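Local coordinates for protein carbohydrate kinase, pfkB family (Enterococcus faecalis, PDB 3KTN) that belongs to the pfkB family of carbohydrate kinases, binds magnesium, and probably phosphorylates a sugar acid such as 2-keto-3-deoxygluconate, at residues R14-E19 / A92-G97; V38-N43 / A281-I286; Q249-G254 / S265-L270; L271-I276 / T312-I317. All blocks are in the same frame, centred on the assembly; numbering follows the deposited sequence.

A putative sugar kinase of the ribokinase fold illustrates how contact chemistry follows location. Contact 2 is the most central, two helices beside the large sheet meeting through alanines, a leucine and an asparagine with no hydrogen bond between their segments. Contact 3, in the hairpin at the edge of that sheet, is partly exposed and relies on backbone bonds, waters and a lysine over a tyrosine. Contacts 1 and 4 are buried but polar: the first lies in the small four-stranded sheet, the second between the loops of the magnesium site, and Arg14 joins them. The 271-276 segment continues directly from contact 3, and Ile317 of contact 4 packs on the 38-43 helix of contact 2.

Contact 1 (R14-E19 / A92-G97); sequences RFTPPE and AEMGYG
Phe15 and Ala92 provide the single direct hydrogen bond between these segments, near the ends of the parallel strands 12-16 and 88-93: Ala92 N donates to Phe15 O over 2.8 Å, approaching nearly along the C=O axis. Farther on, where the chains part, a water carries the link, accepting from Met94 N at 3.0 Å and donating to Pro17 O at 3.2 Å. Weaker carbon contacts gather on the next carbonyl, as Thr16 CG2 and Pro17 CD each come to 3.2 Å from Ala92 O.

The charged part of the contact centres on Arg14. Its CG stands anti to the backbone N (chi1 172°) and the chain stays extended as far as NE, which donates to Thr16 OG1 at 2.7 Å. That hydroxyl sits at the guanidinium edge, close to its plane, and so helps to fix the rotation of the group. NH1 and NH2 go on to salt bridges with Asp316 and Asp274.

Nonpolar groups fill in around this framework. Ala92 CB lies obliquely to the guanidinium, 3.6 Å from Arg14 NE. Met94, a selenomethionine here, meets the arginine tip to tip, with SE 3.3 Å from NH2, while its side chain crosses that of Thr16 at about a right angle, CG lying 3.9 Å from Thr16 CG2. Phe15 leads away instead and stacks on Phe15 of a neighbouring subunit. With Ala92 also packed on Ile276 of the magnesium site, the arrangement is consistent with the small lid sheet that covers the active site in ribokinase-like enzymes and pairs subunits in many of them.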
loop_
_atom_site.group_PDB
_atom_site.type_symbol
_atom_site.label_atom_id
_atom_site.label_comp_id
_atom_site.label_asym_id
_atom_site.label_seq_id
_atom_site.Cartn_x
_atom_site.Cartn_y
_atom_site.Cartn_z
ATOM N N ARG A 14 -9.170 -10.888 -12.271
ATOM C CA ARG A 14 -8.770 -11.662 -11.103
ATOM C C ARG A 14 -8.490 -10.674 -9.983
ATOM O O ARG A 14 -7.742 -9.715 -10.166
ATOM C CB ARG A 14 -7.511 -12.493 -11.356
ATOM C CG ARG A 14 -6.994 -13.138 -10.066
ATOM C CD ARG A 14 -5.716 -13.949 -10.270
ATOM N NE ARG A 14 -4.989 -14.100 -9.012
ATOM C CZ ARG A 14 -3.941 -14.900 -8.840
ATOM N NH1 ARG A 14 -3.493 -15.636 -9.848
ATOM N NH2 ARG A 14 -3.335 -14.963 -7.658
ATOM N N PHE A 15 -9.098 -10.908 -8.826
ATOM C CA PHE A 15 -8.906 -10.043 -7.671
ATOM C C PHE A 15 -8.135 -10.839 -6.624
ATOM O O PHE A 15 -8.544 -11.928 -6.242
ATOM C CB PHE A 15 -10.258 -9.608 -7.103
ATOM C CG PHE A 15 -11.057 -8.747 -8.034
ATOM C CD1 PHE A 15 -10.659 -7.441 -8.310
ATOM C CD2 PHE A 15 -12.210 -9.238 -8.635
ATOM C CE1 PHE A 15 -11.403 -6.631 -9.168
ATOM C CE2 PHE A 15 -12.962 -8.435 -9.495
ATOM C CZ PHE A 15 -12.555 -7.128 -9.761
ATOM N N THR A 16 -7.028 -10.290 -6.152
ATOM C CA THR A 16 -6.219 -10.999 -5.176
ATOM C C THR A 16 -5.783 -10.091 -4.043
ATOM O O THR A 16 -5.256 -8.995 -4.284
ATOM C CB THR A 16 -4.934 -11.551 -5.826
ATOM O OG1 THR A 16 -5.270 -12.225 -7.042
ATOM C CG2 THR A 16 -4.195 -12.524 -4.870
ATOM N N PRO A 17 -6.013 -10.515 -2.794
ATOM C CA PRO A 17 -5.588 -9.679 -1.663
ATOM C C PRO A 17 -4.058 -9.810 -1.631
ATOM O O PRO A 17 -3.507 -10.799 -2.110
ATOM C CB PRO A 17 -6.236 -10.358 -0.454
ATOM C CG PRO A 17 -7.403 -11.129 -1.041
ATOM C CD PRO A 17 -6.845 -11.646 -2.342
ATOM N N PRO A 18 -3.351 -8.822 -1.079
ATOM C CA PRO A 18 -1.893 -8.982 -1.066
ATOM C C PRO A 18 -1.378 -10.075 -0.113
ATOM O O PRO A 18 -2.117 -10.585 0.744
ATOM C CB PRO A 18 -1.389 -7.580 -0.689
ATOM C CG PRO A 18 -2.529 -6.976 0.068
ATOM C CD PRO A 18 -3.757 -7.471 -0.648
ATOM N N GLU A 19 -0.115 -10.447 -0.297
ATOM C CA GLU A 19 0.552 -11.452 0.525
ATOM C C GLU A 19 -0.264 -12.750 0.577
ATOM O O GLU A 19 -0.593 -13.297 -0.478
ATOM C CB GLU A 19 0.816 -10.859 1.920
ATOM C CG GLU A 19 1.685 -9.564 1.837
ATOM C CD GLU A 19 1.972 -8.907 3.193
ATOM O OE1 GLU A 19 1.945 -7.662 3.277
ATOM O OE2 GLU A 19 2.248 -9.620 4.173
ATOM N N ALA A 92 -9.082 -14.655 -5.775
ATOM C CA ALA A 92 -8.107 -15.687 -5.462
ATOM C C ALA A 92 -7.405 -15.338 -4.157
ATOM O O ALA A 92 -6.641 -14.376 -4.087
ATOM C CB ALA A 92 -7.098 -15.814 -6.598
ATOM N N GLU A 93 -7.683 -16.115 -3.117
ATOM C CA GLU A 93 -7.063 -15.900 -1.810
ATOM C C GLU A 93 -5.924 -16.905 -1.735
ATOM O O GLU A 93 -6.161 -18.107 -1.653
ATOM C CB GLU A 93 -8.088 -16.157 -0.700
ATOM C CG GLU A 93 -9.217 -15.131 -0.650
ATOM C CD GLU A 93 -10.363 -15.569 0.250
ATOM O OE1 GLU A 93 -11.268 -16.270 -0.253
ATOM O OE2 GLU A 93 -10.358 -15.224 1.457
HETATM N N MSE A 94 -4.690 -16.410 -1.770
HETATM C CA MSE A 94 -3.513 -17.276 -1.768
HETATM C C MSE A 94 -3.308 -18.086 -0.493
HETATM O O MSE A 94 -3.296 -17.545 0.611
HETATM C CB MSE A 94 -2.257 -16.453 -2.070
HETATM C CG MSE A 94 -2.374 -15.610 -3.339
HETATM SE SE MSE A 94 -2.967 -16.641 -4.894
HETATM C CE MSE A 94 -4.823 -16.490 -4.699
ATOM N N GLY A 95 -3.154 -19.396 -0.671
ATOM C CA GLY A 95 -2.931 -20.291 0.445
ATOM C C GLY A 95 -1.459 -20.340 0.826
ATOM O O GLY A 95 -0.613 -19.667 0.225
ATOM N N TYR A 96 -1.156 -21.156 1.824
ATOM C CA TYR A 96 0.201 -21.302 2.329
ATOM C C TYR A 96 0.252 -22.647 3.041
ATOM O O TYR A 96 -0.668 -22.991 3.781
ATOM C CB TYR A 96 0.487 -20.187 3.334
ATOM C CG TYR A 96 1.908 -20.143 3.837
ATOM C CD1 TYR A 96 2.848 -19.299 3.250
ATOM C CD2 TYR A 96 2.311 -20.932 4.915
ATOM C CE1 TYR A 96 4.157 -19.234 3.729
ATOM C CE2 TYR A 96 3.615 -20.877 5.400
ATOM C CZ TYR A 96 4.531 -20.022 4.803
ATOM O OH TYR A 96 5.815 -19.942 5.285
ATOM N N GLY A 97 1.320 -23.403 2.828
ATOM C CA GLY A 97 1.426 -24.693 3.481
ATOM C C GLY A 97 0.207 -25.556 3.217
ATOM O O GLY A 97 -0.209 -25.706 2.071
HETATM O O HOH W 1 -4.269 -13.610 -0.862
#

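Contact 2 (V38-N43 / A281-I286); sequences VNLLAN and AYAAGI
Leu40 and Ala284 lie at the crossing of two helices of the ribokinase-like alpha/beta fold, 36-46 and 278-291, both of which also pack on strands of the large central sheet. The second begins in the GAGD sequence characteristic of pfkB kinases. Over these segments the axes approach to 8.6 Å and cross at -44°, a close approach consistent with the small alanines that the 281-286 segment presents.

The tight part centres on Ala284. Its CB points toward the other helix and meets Asn43 CB at 3.7 Å, so that a methyl and a methylene carbon touch directly. The Asn43 side chain as a whole lies beside Ala281, and this flank is closed by Pro318. Leu40 packs just as closely on the backbone of Ala284.

Only toward Ala283 is the fit looser, where Leu40 CD1 stands 4.2 Å from Ala283 CB, an ordinary apolar distance. No hydrogen bond joins the segments here or elsewhere. Looser does not mean wet, however: every residue that touches is buried, and no other chain of the assembly comes to either segment. Polar links lie around the contact rather than in it. Asn39 ND2 donates to Asp280 OD2, just before the second segment, and Ala281 O accepts from Asn306 of helix 296-310.

The leucine branch reaches across to the partner helix. Its chi1 (-179°) sets CG anti to the backbone N, and a chi2 of 62° swings CD1 onto the partner's backbone, 3.7 Å from both Ala284 N and Ala284 CA.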
loop_
_atom_site.group_PDB
_atom_site.type_symbol
_atom_site.label_atom_id
_atom_site.label_comp_id
_atom_site.label_asym_id
_atom_site.label_seq_id
_atom_site.Cartn_x
_atom_site.Cartn_y
_atom_site.Cartn_z
ATOM N N VAL A 38 -5.323 -15.285 -22.525
ATOM C CA VAL A 38 -4.448 -14.171 -22.163
ATOM C C VAL A 38 -3.110 -14.706 -21.672
ATOM O O VAL A 38 -2.054 -14.261 -22.126
ATOM C CB VAL A 38 -5.094 -13.293 -21.062
ATOM C CG1 VAL A 38 -4.199 -12.097 -20.734
ATOM C CG2 VAL A 38 -6.462 -12.820 -21.536
ATOM N N ASN A 39 -3.156 -15.681 -20.766
ATOM C CA ASN A 39 -1.933 -16.264 -20.208
ATOM C C ASN A 39 -1.075 -16.871 -21.302
ATOM O O ASN A 39 0.149 -16.680 -21.337
ATOM C CB ASN A 39 -2.259 -17.358 -19.177
ATOM C CG ASN A 39 -3.202 -16.876 -18.088
ATOM O OD1 ASN A 39 -3.351 -15.671 -17.864
ATOM N ND2 ASN A 39 -3.835 -17.817 -17.394
ATOM N N LEU A 40 -1.723 -17.621 -22.183
ATOM C CA LEU A 40 -1.028 -18.273 -23.280
ATOM C C LEU A 40 -0.350 -17.270 -24.206
ATOM O O LEU A 40 0.867 -17.316 -24.399
ATOM C CB LEU A 40 -2.009 -19.127 -24.091
ATOM C CG LEU A 40 -1.372 -19.892 -25.259
ATOM C CD1 LEU A 40 -0.334 -20.866 -24.711
ATOM C CD2 LEU A 40 -2.442 -20.639 -26.053
ATOM N N LEU A 41 -1.139 -16.368 -24.779
ATOM C CA LEU A 41 -0.601 -15.377 -25.702
ATOM C C LEU A 41 0.429 -14.443 -25.060
ATOM O O LEU A 41 1.403 -14.041 -25.713
ATOM C CB LEU A 41 -1.738 -14.556 -26.315
ATOM C CG LEU A 41 -2.787 -15.347 -27.106
ATOM C CD1 LEU A 41 -3.736 -14.369 -27.788
ATOM C CD2 LEU A 41 -2.106 -16.254 -28.134
ATOM N N ALA A 42 0.217 -14.102 -23.789
ATOM C CA ALA A 42 1.139 -13.219 -23.078
ATOM C C ALA A 42 2.520 -13.857 -23.007
ATOM O O ALA A 42 3.528 -13.209 -23.287
ATOM C CB ALA A 42 0.625 -12.934 -21.662
ATOM N N ASN A 43 2.566 -15.133 -22.636
ATOM C CA ASN A 43 3.839 -15.833 -22.534
ATOM C C ASN A 43 4.491 -15.965 -23.913
ATOM O O ASN A 43 5.693 -15.746 -24.060
ATOM C CB ASN A 43 3.646 -17.220 -21.917
ATOM C CG ASN A 43 4.929 -17.774 -21.334
ATOM O OD1 ASN A 43 6.017 -17.236 -21.570
ATOM N ND2 ASN A 43 4.816 -18.852 -20.568
ATOM N N ALA A 281 1.429 -21.924 -18.963
ATOM C CA ALA A 281 2.847 -21.646 -19.201
ATOM C C ALA A 281 3.473 -22.898 -19.826
ATOM O O ALA A 281 4.365 -22.804 -20.665
ATOM C CB ALA A 281 3.552 -21.297 -17.894
ATOM N N TYR A 282 3.005 -24.072 -19.408
ATOM C CA TYR A 282 3.516 -25.321 -19.971
ATOM C C TYR A 282 3.132 -25.363 -21.454
ATOM O O TYR A 282 3.969 -25.632 -22.321
ATOM C CB TYR A 282 2.914 -26.535 -19.261
ATOM C CG TYR A 282 3.438 -27.852 -19.801
ATOM C CD1 TYR A 282 4.742 -28.263 -19.530
ATOM C CD2 TYR A 282 2.640 -28.672 -20.609
ATOM C CE1 TYR A 282 5.250 -29.452 -20.042
ATOM C CE2 TYR A 282 3.137 -29.875 -21.136
ATOM C CZ TYR A 282 4.445 -30.254 -20.845
ATOM O OH TYR A 282 4.964 -31.419 -21.350
ATOM N N ALA A 283 1.863 -25.083 -21.737
ATOM C CA ALA A 283 1.370 -25.079 -23.109
ATOM C C ALA A 283 2.140 -24.082 -23.965
ATOM O O ALA A 283 2.487 -24.373 -25.114
ATOM C CB ALA A 283 -0.110 -24.756 -23.131
ATOM N N ALA A 284 2.417 -22.906 -23.408
ATOM C CA ALA A 284 3.158 -21.885 -24.146
ATOM C C ALA A 284 4.539 -22.403 -24.504
ATOM O O ALA A 284 5.057 -22.118 -25.583
ATOM C CB ALA A 284 3.280 -20.608 -23.317
ATOM N N GLY A 285 5.137 -23.158 -23.588
ATOM C CA GLY A 285 6.453 -23.712 -23.830
ATOM C C GLY A 285 6.408 -24.767 -24.924
ATOM O O GLY A 285 7.320 -24.854 -25.753
ATOM N N ILE A 286 5.351 -25.579 -24.918
ATOM C CA ILE A 286 5.179 -26.625 -25.924
ATOM C C ILE A 286 4.987 -25.979 -27.289
ATOM O O ILE A 286 5.655 -26.342 -28.254
ATOM C CB ILE A 286 3.946 -27.515 -25.620
ATOM C CG1 ILE A 286 4.176 -28.325 -24.338
ATOM C CG2 ILE A 286 3.661 -28.432 -26.800
ATOM C CD1 ILE A 286 5.466 -29.143 -24.323
#

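Contact 3 (Q249-G254 / S265-L270); sequences QNYLSG and SEKRPL
The Tyr251 ring has the ammonium group of Lys267 over one face, nearly above its centre: NZ is 4.1 Å from the ring centroid and 13° off the normal, a cation-pi contact. Lys267 CE adds a CH-pi contact over the ring at 4.3 Å. The backbone of Arg268 and Pro269 approaches the same ring obliquely, and Pro269 CG reaches Tyr251 CE1 at 4.1 Å.

Beneath these groups runs the antiparallel hairpin of strands 250-257 and 262-269, at the edge of the large sheet. Leu252 and Arg268 form a hydrogen-bonded pair, with Leu252 N to Arg268 O at 2.8 Å and Arg268 N to Leu252 O at 2.9 Å; their side chains share the face turned to helix 296-310. Tyr251 and Pro269 are the adjacent non-hydrogen-bonded pair. Next, Leu270 N donates to Asn250 O at 2.7 Å, and two waters tie Leu270 O to Asn250, one through N and one through ND2.

At the other end one of the two bonds passes from backbone to side chain. Ser265 OG, placed between its own N and carbonyl carbon (chi1 79°), accepts from Gly254 N at 3.1 Å, while Ser265 N donates to Gly254 O at 2.9 Å. The same hydroxyl is hydrogen-bonded to Thr304 OG1 of helix 296-310. The serine oxygen thus takes the place of a carbonyl where strand 262-269 is broken, and the lysine charge probably gains from the tyrosine pi cloud on the exposed side.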
loop_
_atom_site.group_PDB
_atom_site.type_symbol
_atom_site.label_atom_id
_atom_site.label_comp_id
_atom_site.label_asym_id
_atom_site.label_seq_id
_atom_site.Cartn_x
_atom_site.Cartn_y
_atom_site.Cartn_z
ATOM N N GLN A 249 9.005 -33.182 -0.644
ATOM C CA GLN A 249 9.010 -32.434 -1.900
ATOM C C GLN A 249 7.891 -32.706 -2.900
ATOM O O GLN A 249 7.322 -33.796 -2.945
ATOM C CB GLN A 249 10.341 -32.652 -2.615
ATOM C CG GLN A 249 11.564 -32.443 -1.753
ATOM C CD GLN A 249 12.842 -32.505 -2.562
ATOM O OE1 GLN A 249 13.063 -31.685 -3.453
ATOM N NE2 GLN A 249 13.689 -33.486 -2.263
ATOM N N ASN A 250 7.596 -31.690 -3.708
ATOM C CA ASN A 250 6.591 -31.782 -4.761
ATOM C C ASN A 250 7.342 -31.684 -6.083
ATOM O O ASN A 250 8.371 -31.015 -6.170
ATOM C CB ASN A 250 5.577 -30.646 -4.657
ATOM C CG ASN A 250 4.642 -30.808 -3.477
ATOM O OD1 ASN A 250 3.965 -31.829 -3.345
ATOM N ND2 ASN A 250 4.591 -29.798 -2.616
ATOM N N TYR A 251 6.830 -32.345 -7.113
ATOM C CA TYR A 251 7.498 -32.333 -8.407
ATOM C C TYR A 251 6.549 -32.106 -9.563
ATOM O O TYR A 251 5.359 -32.392 -9.478
ATOM C CB TYR A 251 8.216 -33.662 -8.636
ATOM C CG TYR A 251 9.260 -33.985 -7.603
ATOM C CD1 TYR A 251 10.596 -33.651 -7.810
ATOM C CD2 TYR A 251 8.914 -34.631 -6.416
ATOM C CE1 TYR A 251 11.567 -33.954 -6.859
ATOM C CE2 TYR A 251 9.874 -34.939 -5.456
ATOM C CZ TYR A 251 11.197 -34.598 -5.685
ATOM O OH TYR A 251 12.156 -34.902 -4.747
ATOM N N LEU A 252 7.097 -31.593 -10.654
ATOM C CA LEU A 252 6.320 -31.369 -11.849
ATOM C C LEU A 252 7.037 -32.102 -12.969
ATOM O O LEU A 252 8.262 -32.061 -13.065
ATOM C CB LEU A 252 6.235 -29.882 -12.186
ATOM C CG LEU A 252 5.274 -29.598 -13.346
ATOM C CD1 LEU A 252 3.844 -29.883 -12.875
ATOM C CD2 LEU A 252 5.410 -28.151 -13.827
ATOM N N SER A 253 6.271 -32.778 -13.813
ATOM C CA SER A 253 6.852 -33.507 -14.926
ATOM C C SER A 253 5.985 -33.313 -16.157
ATOM O O SER A 253 4.762 -33.423 -16.089
ATOM C CB SER A 253 6.949 -34.997 -14.586
ATOM O OG SER A 253 7.725 -35.670 -15.557
ATOM N N GLY A 254 6.615 -33.011 -17.282
ATOM C CA GLY A 254 5.849 -32.812 -18.495
ATOM C C GLY A 254 6.002 -33.966 -19.467
ATOM O O GLY A 254 7.037 -34.636 -19.492
ATOM N N SER A 265 9.755 -35.614 -19.428
ATOM C CA SER A 265 10.874 -34.891 -18.834
ATOM C C SER A 265 11.148 -35.507 -17.469
ATOM O O SER A 265 10.319 -36.247 -16.941
ATOM C CB SER A 265 10.527 -33.412 -18.653
ATOM O OG SER A 265 9.720 -33.226 -17.505
ATOM N N GLU A 266 12.310 -35.214 -16.900
ATOM C CA GLU A 266 12.629 -35.740 -15.579
ATOM C C GLU A 266 11.865 -34.895 -14.562
ATOM O O GLU A 266 11.584 -33.730 -14.827
ATOM C CB GLU A 266 14.136 -35.646 -15.319
ATOM C CG GLU A 266 14.726 -34.264 -15.559
ATOM C CD GLU A 266 16.201 -34.188 -15.193
ATOM O OE1 GLU A 266 16.991 -34.995 -15.737
ATOM O OE2 GLU A 266 16.570 -33.323 -14.364
ATOM N N LYS A 267 11.514 -35.485 -13.421
ATOM C CA LYS A 267 10.790 -34.762 -12.377
ATOM C C LYS A 267 11.558 -33.508 -11.971
ATOM O O LYS A 267 12.761 -33.561 -11.726
ATOM C CB LYS A 267 10.607 -35.620 -11.122
ATOM C CG LYS A 267 9.718 -36.834 -11.274
ATOM C CD LYS A 267 9.421 -37.451 -9.906
ATOM C CE LYS A 267 10.702 -37.744 -9.111
ATOM N NZ LYS A 267 10.414 -38.254 -7.732
ATOM N N ARG A 268 10.856 -32.386 -11.889
ATOM C CA ARG A 268 11.479 -31.122 -11.503
ATOM C C ARG A 268 10.912 -30.696 -10.156
ATOM O O ARG A 268 9.687 -30.620 -9.987
ATOM C CB ARG A 268 11.159 -30.032 -12.527
ATOM C CG ARG A 268 11.460 -30.381 -13.971
ATOM C CD ARG A 268 12.909 -30.141 -14.304
ATOM N NE ARG A 268 13.337 -28.827 -13.844
ATOM C CZ ARG A 268 14.484 -28.250 -14.188
ATOM N NH1 ARG A 268 15.322 -28.873 -15.009
ATOM N NH2 ARG A 268 14.805 -27.060 -13.695
ATOM N N PRO A 269 11.784 -30.431 -9.170
ATOM C CA PRO A 269 11.269 -30.006 -7.862
ATOM C C PRO A 269 10.354 -28.799 -8.117
ATOM O O PRO A 269 10.692 -27.922 -8.913
ATOM C CB PRO A 269 12.537 -29.624 -7.098
ATOM C CG PRO A 269 13.578 -30.535 -7.695
ATOM C CD PRO A 269 13.257 -30.482 -9.173
ATOM N N LEU A 270 9.201 -28.765 -7.459
ATOM C CA LEU A 270 8.238 -27.685 -7.650
ATOM C C LEU A 270 7.953 -26.908 -6.365
ATOM O O LEU A 270 7.627 -27.499 -5.332
ATOM C CB LEU A 270 6.926 -28.263 -8.190
ATOM C CG LEU A 270 5.743 -27.322 -8.443
ATOM C CD1 LEU A 270 6.023 -26.447 -9.641
ATOM C CD2 LEU A 270 4.487 -28.152 -8.686
HETATM O O HOH W 2 9.118 -29.187 -3.489
HETATM O O HOH W 3 5.254 -27.243 -4.197
#

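Contact 4 (L271-I276 / T312-I317); sequences LNLDRI and TIQGDI
Asp274 reaches Gly315 because its CG stands anti to the backbone N (chi1 -172°), which carries the carboxylate across to the 312-317 loop. There OD2 accepts from Gly315 N at 2.8 Å, the donor arriving from 55° above the carboxylate plane. The other oxygen turns back on its own chain: OD1 accepts from Ile276 N at 3.1 Å, nearly in line with its C-O bond, closing an Asx turn. One side chain therefore both shapes its own loop and fastens it to the 312-317 loop. Leu273 CD2 lies 3.5 Å from Thr312 O and 3.7 Å from Gln314 CG.

These loops, which precede helices 278-291 and 322-330, run nearly parallel beside the magnesium site. Asp274 and Ile276 belong to that site, placed as in other pfkB kinases just ahead of the GAGD sequence. Gly315 adopts a positive phi at which a CB would be jammed against the preceding carbonyl oxygen.

Asp274 and Asp316 have Arg14 between their carboxylates, a probable offset to two like charges held close together. On the outer side a neighbouring subunit covers the 312-317 loop, its Arg99 bonding to Thr312 O and its Gln25 to Gln314 O. Asp316 meets Ile276 twice: its CA-H points at Ile276 O, with CA 3.3 Å away and 159° at the hydrogen, and its OD1 lies 3.0 Å from Ile276 CG2.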
loop_
_atom_site.group_PDB
_atom_site.type_symbol
_atom_site.label_atom_id
_atom_site.label_comp_id
_atom_site.label_asym_id
_atom_site.label_seq_id
_atom_site.Cartn_x
_atom_site.Cartn_y
_atom_site.Cartn_z
ATOM N N LEU A 271 8.095 -25.586 -6.435
ATOM C CA LEU A 271 7.821 -24.712 -5.295
ATOM C C LEU A 271 6.634 -23.839 -5.692
ATOM O O LEU A 271 6.699 -23.044 -6.634
ATOM C CB LEU A 271 9.057 -23.877 -4.945
ATOM C CG LEU A 271 10.215 -24.725 -4.394
ATOM C CD1 LEU A 271 11.437 -23.854 -4.133
ATOM C CD2 LEU A 271 9.774 -25.418 -3.103
ATOM N N ASN A 272 5.547 -24.004 -4.954
ATOM C CA ASN A 272 4.292 -23.329 -5.232
ATOM C C ASN A 272 4.001 -22.007 -4.530
ATOM O O ASN A 272 3.663 -21.982 -3.351
ATOM C CB ASN A 272 3.151 -24.317 -4.943
ATOM C CG ASN A 272 1.785 -23.787 -5.352
ATOM O OD1 ASN A 272 1.623 -22.608 -5.668
ATOM N ND2 ASN A 272 0.787 -24.665 -5.332
ATOM N N LEU A 273 4.128 -20.905 -5.260
ATOM C CA LEU A 273 3.791 -19.606 -4.704
ATOM C C LEU A 273 2.390 -19.298 -5.238
ATOM O O LEU A 273 1.534 -18.797 -4.515
ATOM C CB LEU A 273 4.782 -18.528 -5.162
ATOM C CG LEU A 273 4.476 -17.088 -4.727
ATOM C CD1 LEU A 273 4.386 -17.003 -3.192
ATOM C CD2 LEU A 273 5.555 -16.156 -5.241
ATOM N N ASP A 274 2.154 -19.628 -6.504
ATOM C CA ASP A 274 0.854 -19.377 -7.140
ATOM C C ASP A 274 0.765 -20.281 -8.371
ATOM O O ASP A 274 1.473 -20.059 -9.354
ATOM C CB ASP A 274 0.769 -17.904 -7.573
ATOM C CG ASP A 274 -0.618 -17.502 -8.068
ATOM O OD1 ASP A 274 -1.373 -18.367 -8.553
ATOM O OD2 ASP A 274 -0.953 -16.301 -7.991
ATOM N N ARG A 275 -0.107 -21.286 -8.334
ATOM C CA ARG A 275 -0.227 -22.199 -9.465
ATOM C C ARG A 275 -1.333 -21.859 -10.447
ATOM O O ARG A 275 -1.449 -22.492 -11.493
ATOM C CB ARG A 275 -0.439 -23.628 -8.972
ATOM C CG ARG A 275 -1.572 -23.762 -7.988
ATOM C CD ARG A 275 -1.876 -25.219 -7.705
ATOM N NE ARG A 275 -2.562 -25.825 -8.834
ATOM C CZ ARG A 275 -2.974 -27.082 -8.873
ATOM N NH1 ARG A 275 -2.766 -27.885 -7.838
ATOM N NH2 ARG A 275 -3.596 -27.536 -9.949
ATOM N N ILE A 276 -2.148 -20.867 -10.124
ATOM C CA ILE A 276 -3.247 -20.517 -11.014
ATOM C C ILE A 276 -2.753 -20.141 -12.407
ATOM O O ILE A 276 -1.940 -19.234 -12.560
ATOM C CB ILE A 276 -4.079 -19.365 -10.432
ATOM C CG1 ILE A 276 -4.538 -19.741 -9.025
ATOM C CG2 ILE A 276 -5.301 -19.095 -11.322
ATOM C CD1 ILE A 276 -5.329 -18.680 -8.347
ATOM N N THR A 312 6.337 -19.791 -9.519
ATOM C CA THR A 312 7.077 -18.861 -8.674
ATOM C C THR A 312 6.700 -17.414 -8.988
ATOM O O THR A 312 7.205 -16.476 -8.356
ATOM C CB THR A 312 8.575 -18.973 -8.903
ATOM O OG1 THR A 312 8.894 -18.349 -10.153
ATOM C CG2 THR A 312 9.008 -20.438 -8.936
ATOM N N ILE A 313 5.826 -17.237 -9.978
ATOM C CA ILE A 313 5.384 -15.909 -10.398
ATOM C C ILE A 313 4.000 -15.622 -9.847
ATOM O O ILE A 313 3.072 -16.402 -10.052
ATOM C CB ILE A 313 5.373 -15.803 -11.944
ATOM C CG1 ILE A 313 6.815 -15.946 -12.471
ATOM C CG2 ILE A 313 4.741 -14.482 -12.380
ATOM C CD1 ILE A 313 6.954 -15.905 -13.997
ATOM N N GLN A 314 3.856 -14.518 -9.121
ATOM C CA GLN A 314 2.549 -14.180 -8.561
ATOM C C GLN A 314 1.578 -13.861 -9.702
ATOM O O GLN A 314 1.930 -13.145 -10.642
ATOM C CB GLN A 314 2.678 -12.983 -7.610
ATOM C CG GLN A 314 3.533 -13.283 -6.380
ATOM C CD GLN A 314 3.655 -12.096 -5.447
ATOM O OE1 GLN A 314 2.676 -11.680 -4.808
ATOM N NE2 GLN A 314 4.853 -11.528 -5.371
ATOM N N GLY A 315 0.364 -14.404 -9.631
ATOM C CA GLY A 315 -0.610 -14.146 -10.682
ATOM C C GLY A 315 -0.604 -15.188 -11.785
ATOM O O GLY A 315 0.338 -15.979 -11.901
ATOM N N ASP A 316 -1.656 -15.175 -12.601
ATOM C CA ASP A 316 -1.842 -16.124 -13.711
ATOM C C ASP A 316 -0.904 -15.992 -14.904
ATOM O O ASP A 316 -0.559 -16.989 -15.543
ATOM C CB ASP A 316 -3.258 -16.018 -14.286
ATOM C CG ASP A 316 -4.336 -16.263 -13.260
ATOM O OD1 ASP A 316 -5.250 -17.055 -13.560
ATOM O OD2 ASP A 316 -4.288 -15.660 -12.169
ATOM N N ILE A 317 -0.532 -14.761 -15.229
ATOM C CA ILE A 317 0.311 -14.510 -16.393
ATOM C C ILE A 317 1.746 -14.990 -16.262
ATOM O O ILE A 317 2.478 -14.539 -15.385
ATOM C CB ILE A 317 0.359 -13.004 -16.748
ATOM C CG1 ILE A 317 -1.048 -12.393 -16.712
ATOM C CG2 ILE A 317 0.967 -12.825 -18.136
ATOM C CD1 ILE A 317 -1.967 -12.890 -17.794
#